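PDB 3BXP: putative lipase/esterase from Lactobacillus plantarum WCFS1, which probably hydrolyses carboxylic esters, as a putative carboxylesterase of the alpha/beta-hydrolase superfamily. Local coordinates for residues B[36-42]-B[110-116]. Coordinates in Å, arbitrary orientation, origin at the centre of the assembly. Numbering follows the deposited sequence.
Sequences PIMIICP and RIILAGF
Six main-chain hydrogen bonds join strand 36-41 to strand 110-116, parallel neighbours in the central sheet of an alpha/beta-hydrolase fold. Ile37 N, Ile39 N and Cys41 N donate to Arg110 O (3.1 Å), Ile112 O (2.8 Å) and Ala114 O (2.8 Å); Ile112 N, Ala114 N and Phe116 N return bonds to Ile37 O (2.9 Å), Ile39 O (2.8 Å) and Cys41 O (3.2 Å). Extended backbones keep the register from Ile37 opposite Ile111 to Cys41 opposite Gly115, CA-CA 4.6–5.1 Å; the axes cross at -22°. The face bearing Ile37, Ile39, Ile111 and Leu113 turns to helix 85-99: Ile39 (m, t) sets CD1 3.7 Å from Leu113 CD2 and 4.0 Å from Ile111 CG2. On the other face, toward helix 54-63, Met38, a selenomethionine with chi1 t, brings SE 3.7 Å from Ala114 CB. Gly115 probably opens the GxSxG nucleophile elbow, with Ser117 just beyond the strand. At the end of the strand Phe116 (chi1 m) presents its ring edge to Ile40, CE2 4.1 Å from Ile40 CG2.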
loop_
_atom_site.group_PDB
_atom_site.type_symbol
_atom_site.label_atom_id
_atom_site.label_comp_id
_atom_site.label_asym_id
_atom_site.label_seq_id
_atom_site.Cartn_x
_atom_site.Cartn_y
_atom_site.Cartn_z
ATOM N N PRO B 36 15.818 -20.751 -0.084
ATOM C CA PRO B 36 15.663 -19.620 0.809
ATOM C C PRO B 36 14.991 -20.012 2.109
ATOM O O PRO B 36 14.407 -21.080 2.249
ATOM C CB PRO B 36 14.713 -18.639 0.032
ATOM C CG PRO B 36 14.637 -19.147 -1.355
ATOM C CD PRO B 36 14.931 -20.654 -1.255
ATOM N N ILE B 37 15.069 -19.133 3.099
ATOM C CA ILE B 37 14.503 -19.446 4.417
ATOM C C ILE B 37 13.864 -18.195 5.012
ATOM O O ILE B 37 14.423 -17.078 4.951
ATOM C CB ILE B 37 15.633 -20.020 5.383
ATOM C CG1 ILE B 37 15.123 -20.357 6.804
ATOM C CG2 ILE B 37 16.806 -19.033 5.561
ATOM C CD1 ILE B 37 15.862 -21.489 7.450
HETATM N N MSE B 38 12.705 -18.390 5.577
HETATM C CA MSE B 38 11.975 -17.306 6.244
HETATM C C MSE B 38 11.964 -17.563 7.725
HETATM O O MSE B 38 11.470 -18.574 8.184
HETATM C CB MSE B 38 10.523 -17.215 5.770
HETATM C CG MSE B 38 9.844 -16.044 6.331
HETATM SE SE MSE B 38 8.074 -15.803 5.539
HETATM C CE MSE B 38 8.625 -15.451 3.686
ATOM N N ILE B 39 12.419 -16.568 8.465
ATOM C CA ILE B 39 12.336 -16.559 9.938
ATOM C C ILE B 39 11.158 -15.709 10.397
ATOM O O ILE B 39 11.101 -14.503 10.108
ATOM C CB ILE B 39 13.602 -15.937 10.574
ATOM C CG1 ILE B 39 14.884 -16.667 10.171
ATOM C CG2 ILE B 39 13.449 -15.894 12.140
ATOM C CD1 ILE B 39 16.178 -15.864 10.614
ATOM N N ILE B 40 10.248 -16.353 11.101
ATOM C CA ILE B 40 8.941 -15.751 11.473
ATOM C C ILE B 40 8.970 -15.349 12.948
ATOM O O ILE B 40 9.221 -16.203 13.848
ATOM C CB ILE B 40 7.756 -16.717 11.188
ATOM C CG1 ILE B 40 7.570 -16.994 9.694
ATOM C CG2 ILE B 40 6.461 -16.127 11.786
ATOM C CD1 ILE B 40 6.675 -18.215 9.408
ATOM N N CYS B 41 8.834 -14.032 13.187
ATOM C CA CYS B 41 8.679 -13.492 14.512
ATOM C C CYS B 41 7.168 -13.278 14.710
ATOM O O CYS B 41 6.600 -12.430 14.079
ATOM C CB CYS B 41 9.465 -12.180 14.678
ATOM S SG CYS B 41 11.230 -12.465 14.654
ATOM N N PRO B 42 6.517 -14.113 15.532
ATOM C CA PRO B 42 5.051 -14.097 15.687
ATOM C C PRO B 42 4.481 -12.814 16.312
ATOM O O PRO B 42 5.228 -12.004 16.945
ATOM C CB PRO B 42 4.768 -15.285 16.613
ATOM C CG PRO B 42 6.002 -16.119 16.591
ATOM C CD PRO B 42 7.144 -15.191 16.347
ATOM N N ARG B 110 19.696 -15.620 0.950
ATOM C CA ARG B 110 18.250 -15.463 0.785
ATOM C C ARG B 110 17.502 -15.823 2.092
ATOM O O ARG B 110 16.540 -16.602 2.111
ATOM C CB ARG B 110 17.764 -16.305 -0.417
ATOM C CG ARG B 110 18.340 -15.813 -1.713
ATOM C CD ARG B 110 17.801 -16.538 -2.921
ATOM N NE ARG B 110 18.198 -15.821 -4.146
ATOM C CZ ARG B 110 19.375 -15.944 -4.735
ATOM N NH1 ARG B 110 20.311 -16.749 -4.240
ATOM N NH2 ARG B 110 19.646 -15.250 -5.829
ATOM N N ILE B 111 17.930 -15.148 3.160
ATOM C CA ILE B 111 17.290 -15.200 4.452
ATOM C C ILE B 111 16.327 -14.000 4.497
ATOM O O ILE B 111 16.720 -12.837 4.360
ATOM C CB ILE B 111 18.340 -15.112 5.613
ATOM C CG1 ILE B 111 19.341 -16.288 5.553
ATOM C CG2 ILE B 111 17.677 -15.038 7.016
ATOM C CD1 ILE B 111 20.483 -16.135 6.536
ATOM N N ILE B 112 15.065 -14.300 4.750
ATOM C CA ILE B 112 13.997 -13.323 4.790
ATOM C C ILE B 112 13.401 -13.314 6.222
ATOM O O ILE B 112 13.162 -14.381 6.820
ATOM C CB ILE B 112 12.879 -13.745 3.817
ATOM C CG1 ILE B 112 13.427 -13.968 2.392
ATOM C CG2 ILE B 112 11.782 -12.654 3.766
ATOM C CD1 ILE B 112 12.676 -15.032 1.664
ATOM N N LEU B 113 13.292 -12.154 6.849
ATOM C CA LEU B 113 12.653 -12.062 8.167
ATOM C C LEU B 113 11.216 -11.603 7.995
ATOM O O LEU B 113 10.950 -10.716 7.226
ATOM C CB LEU B 113 13.345 -10.998 9.022
ATOM C CG LEU B 113 14.862 -11.030 9.032
ATOM C CD1 LEU B 113 15.429 -9.920 9.980
ATOM C CD2 LEU B 113 15.329 -12.443 9.382
ATOM N N ALA B 114 10.300 -12.260 8.679
ATOM C CA ALA B 114 8.878 -11.877 8.599
ATOM C C ALA B 114 8.380 -11.679 10.022
ATOM O O ALA B 114 8.581 -12.556 10.880
ATOM C CB ALA B 114 8.073 -12.937 7.901
ATOM N N GLY B 115 7.751 -10.533 10.281
ATOM C CA GLY B 115 7.249 -10.221 11.616
ATOM C C GLY B 115 5.792 -9.783 11.518
ATOM O O GLY B 115 5.397 -9.112 10.568
ATOM N N PHE B 116 4.993 -10.222 12.479
ATOM C CA PHE B 116 3.555 -9.893 12.541
ATOM C C PHE B 116 3.293 -9.174 13.869
ATOM O O PHE B 116 3.818 -9.595 14.875
ATOM C CB PHE B 116 2.775 -11.214 12.327
ATOM C CG PHE B 116 3.104 -11.842 10.989
ATOM C CD1 PHE B 116 2.464 -11.405 9.813
ATOM C CD2 PHE B 116 4.131 -12.745 10.854
ATOM C CE1 PHE B 116 2.826 -11.913 8.607
ATOM C CE2 PHE B 116 4.515 -13.222 9.609
ATOM C CZ PHE B 116 3.829 -12.805 8.494
#